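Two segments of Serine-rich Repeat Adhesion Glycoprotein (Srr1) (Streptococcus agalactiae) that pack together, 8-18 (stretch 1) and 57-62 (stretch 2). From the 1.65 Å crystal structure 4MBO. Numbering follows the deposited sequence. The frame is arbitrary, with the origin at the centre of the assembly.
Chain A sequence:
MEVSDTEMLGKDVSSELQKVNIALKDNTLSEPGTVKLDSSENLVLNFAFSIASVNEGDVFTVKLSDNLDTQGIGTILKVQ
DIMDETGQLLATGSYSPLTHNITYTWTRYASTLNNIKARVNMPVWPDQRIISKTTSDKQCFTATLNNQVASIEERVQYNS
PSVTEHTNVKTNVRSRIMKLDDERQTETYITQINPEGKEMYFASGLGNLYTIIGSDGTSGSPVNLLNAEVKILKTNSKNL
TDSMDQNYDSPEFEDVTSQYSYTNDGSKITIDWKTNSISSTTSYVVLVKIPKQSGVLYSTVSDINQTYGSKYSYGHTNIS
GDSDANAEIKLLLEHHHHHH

Stretch 1, residues 8-18: MLGKDVSSELQ
Stretch 2 57-62: GDVFTV

Residues 8-18 form an irregular segment that lies alongside the start of a strand (59-62), the two segments running in the same direction. CA atoms are nearest at Lys11-Asp58 (5.1 Å), Asp12-Val59 (4.8 Å) and Ser14-Phe60 (4.7 Å); the register skips Val13, where the chain leaves the extended conformation. A single parallel bridge pairs Asp12 with Val59. Val59 N donates to Lys11 O (3.0 Å, 167° at H), and Val13 N donates to Val59 O (2.7 Å, 161°), so Val59 is gripped by the residues before and after Asp12. Two longer CA-H...O contacts accompany these bonds, Asp58 CA to Lys11 O and Asp12 CA to Val59 O, both 3.5 Å.

Gly10 is extended (-167/-180), Lys11 has positive phi (85/-4), and Asp12 is again extended (-85/112). Val13 (-93/12) and Ser14 (-57/-32) then turn the chain, and Glu16 N donates to Val13 O (2.9 Å). In stretch 2, Gly57 (92/-12) adopts angles at which a CB would jam against the preceding carbonyl, so glycine fits here; Asp58 (-65/158) leads into extended Val59, Phe60 and Thr61.

Beyond the bridge, side chains replace backbone pairing. Asp12, chi1 t, points its CB sideways but brings its carboxylate nearer the strand. Asp12 OD2 accepts from Thr61 OG1 (2.9 Å), while Asp12 OD1 accepts from Ser14 N (2.7 Å, 162°) and from Ser14 OG (2.7 Å). Ser14, chi1 m, spends its hydroxyl proton on Asp12 OD1, leaving Ser14 OG to accept from Thr61 N (3.0 Å, 156°). Its short side chain reaches the strand backbone without crowding it: Ser14 OG lies 3.4 Å from Phe60 CA. Thr61, chi1 m, thus engages two different residues through its amide and its hydroxyl.

On the face bearing Val59 and Thr61, the Val59 side chain (chi1 m) is a low bump, its CG2 3.9 Å from Asp12 CB. Met8 points toward the strand and partly covers this bump, with Met8 SD 4.2 Å from Val59 CG2; its path (chi1 t, chi2 101°, chi3 p) is poorly ordered. Leu9 and Gly10 loop out of reach.

The opposite face is greasier and better buried. Val13 (chi1 p) and Leu17 (chi1 m, chi2 t) both point toward the strand, and their tips form a hollow around the base of Phe60: Val13 CG1 lies 4.2 Å and Leu17 CD1 4.1 Å from Phe60 CB. Phe60 (chi1 p, chi2 90°) then carries its ring away from stretch 1, with Leu17 CD1 meeting the ring obliquely.

Just before the bridge, Asp58 (chi1 m) points its CB sideways, with Asp58 OD1 4.0 Å from Lys11 CB; the Lys11 chain itself (chi1 m, chi2 147°, chi3 t, chi4 p) leads away, exposed. The contact buries 409 Å² in all, with Val59 the most covered residue.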

# COMPACT_ATOMS: atom_id res chain seq x y z
N MET A 8 3.74 -26.46 -14.32
CA MET A 8 4.49 -27.36 -13.37
C MET A 8 4.28 -28.81 -13.84
O MET A 8 3.15 -29.31 -13.84
CB MET A 8 3.95 -27.20 -11.94
CG MET A 8 4.91 -27.63 -10.83
SD MET A 8 5.78 -26.28 -9.98
CE MET A 8 4.42 -25.63 -8.98
N LEU A 9 5.36 -29.48 -14.25
CA LEU A 9 5.25 -30.87 -14.72
C LEU A 9 5.44 -31.84 -13.56
O LEU A 9 4.79 -32.89 -13.49
CB LEU A 9 6.28 -31.15 -15.82
CG LEU A 9 6.14 -32.49 -16.57
CD1 LEU A 9 4.75 -32.64 -17.19
CD2 LEU A 9 7.20 -32.59 -17.65
N GLY A 10 6.33 -31.48 -12.64
CA GLY A 10 6.60 -32.30 -11.47
C GLY A 10 7.40 -31.51 -10.45
O GLY A 10 7.71 -30.34 -10.67
N LYS A 11 7.72 -32.15 -9.32
CA LYS A 11 8.54 -31.55 -8.26
C LYS A 11 7.84 -30.67 -7.21
O LYS A 11 8.55 -30.20 -6.31
CB LYS A 11 9.73 -30.80 -8.86
CG LYS A 11 10.71 -31.69 -9.58
CD LYS A 11 11.33 -30.96 -10.76
CE LYS A 11 12.65 -31.59 -11.16
NZ LYS A 11 12.64 -33.06 -11.35
N ASP A 12 6.52 -30.41 -7.36
CA ASP A 12 5.75 -29.70 -6.31
C ASP A 12 5.30 -30.77 -5.31
O ASP A 12 4.46 -31.63 -5.62
CB ASP A 12 4.54 -28.88 -6.82
CG ASP A 12 3.80 -28.13 -5.66
OD1 ASP A 12 3.57 -28.76 -4.63
OD2 ASP A 12 3.47 -26.91 -5.75
N VAL A 13 5.88 -30.70 -4.11
CA VAL A 13 5.65 -31.67 -3.02
C VAL A 13 4.53 -31.30 -2.02
O VAL A 13 4.39 -31.96 -0.98
CB VAL A 13 6.99 -31.93 -2.25
CG1 VAL A 13 7.52 -30.69 -1.49
CG2 VAL A 13 6.83 -33.10 -1.29
N SER A 14 3.70 -30.29 -2.35
CA SER A 14 2.63 -29.86 -1.45
C SER A 14 1.68 -30.98 -1.07
O SER A 14 1.08 -30.96 0.03
CB SER A 14 1.77 -28.76 -2.09
OG SER A 14 2.50 -27.59 -2.44
N SER A 15 1.50 -31.93 -2.00
CA SER A 15 0.58 -33.07 -1.77
C SER A 15 1.14 -34.14 -0.81
O SER A 15 0.38 -35.03 -0.40
CB SER A 15 0.17 -33.71 -3.11
OG SER A 15 1.28 -34.30 -3.76
N GLU A 16 2.43 -34.04 -0.45
CA GLU A 16 3.12 -35.04 0.43
C GLU A 16 3.37 -34.52 1.87
O GLU A 16 3.92 -35.23 2.75
CB GLU A 16 4.47 -35.41 -0.17
CG GLU A 16 5.24 -36.49 0.57
CD GLU A 16 6.57 -36.86 -0.09
OE1 GLU A 16 6.95 -36.23 -1.11
OE2 GLU A 16 7.23 -37.80 0.41
N LEU A 17 3.03 -33.26 2.09
CA LEU A 17 3.20 -32.67 3.40
C LEU A 17 2.26 -33.35 4.37
O LEU A 17 1.15 -33.69 3.99
CB LEU A 17 2.89 -31.17 3.32
CG LEU A 17 3.70 -30.39 2.28
CD1 LEU A 17 3.34 -28.93 2.32
CD2 LEU A 17 5.19 -30.56 2.50
N GLN A 18 2.69 -33.54 5.62
CA GLN A 18 1.89 -34.18 6.65
C GLN A 18 1.62 -33.24 7.81
O GLN A 18 2.35 -32.26 8.01
CB GLN A 18 2.64 -35.40 7.19
CG GLN A 18 3.02 -36.45 6.14
CD GLN A 18 1.82 -37.16 5.57
OE1 GLN A 18 0.93 -37.59 6.30
NE2 GLN A 18 1.80 -37.32 4.25
N GLY A 57 15.64 -28.32 -4.56
CA GLY A 57 14.92 -27.73 -5.68
C GLY A 57 13.46 -28.08 -5.74
O GLY A 57 12.73 -27.52 -6.57
N ASP A 58 13.02 -29.06 -4.95
CA ASP A 58 11.58 -29.36 -4.87
C ASP A 58 10.92 -28.15 -4.26
O ASP A 58 11.56 -27.35 -3.55
CB ASP A 58 11.25 -30.55 -3.98
CG ASP A 58 11.66 -31.84 -4.56
OD1 ASP A 58 11.97 -31.92 -5.78
OD2 ASP A 58 11.67 -32.80 -3.74
N VAL A 59 9.62 -28.02 -4.50
CA VAL A 59 8.89 -26.86 -4.02
C VAL A 59 7.61 -27.24 -3.31
O VAL A 59 7.13 -28.37 -3.43
CB VAL A 59 8.51 -25.90 -5.18
CG1 VAL A 59 9.75 -25.39 -5.91
CG2 VAL A 59 7.57 -26.57 -6.17
N PHE A 60 7.07 -26.30 -2.54
CA PHE A 60 5.70 -26.41 -2.02
C PHE A 60 5.12 -25.02 -2.13
O PHE A 60 5.86 -24.03 -2.21
CB PHE A 60 5.57 -27.04 -0.62
CG PHE A 60 6.07 -26.18 0.49
CD1 PHE A 60 5.21 -25.29 1.14
CD2 PHE A 60 7.38 -26.26 0.91
CE1 PHE A 60 5.66 -24.51 2.19
CE2 PHE A 60 7.84 -25.46 1.95
CZ PHE A 60 6.97 -24.58 2.58
N THR A 61 3.78 -24.94 -2.19
CA THR A 61 3.12 -23.70 -2.48
C THR A 61 2.03 -23.38 -1.48
O THR A 61 1.13 -24.20 -1.26
CB THR A 61 2.51 -23.77 -3.90
OG1 THR A 61 3.54 -24.19 -4.84
CG2 THR A 61 1.96 -22.45 -4.37
N VAL A 62 2.08 -22.17 -0.92
CA VAL A 62 0.98 -21.64 -0.08
C VAL A 62 0.19 -20.69 -0.98
O VAL A 62 0.73 -19.71 -1.49
CB VAL A 62 1.50 -20.93 1.16
CG1 VAL A 62 0.36 -20.31 1.94
CG2 VAL A 62 2.29 -21.90 2.02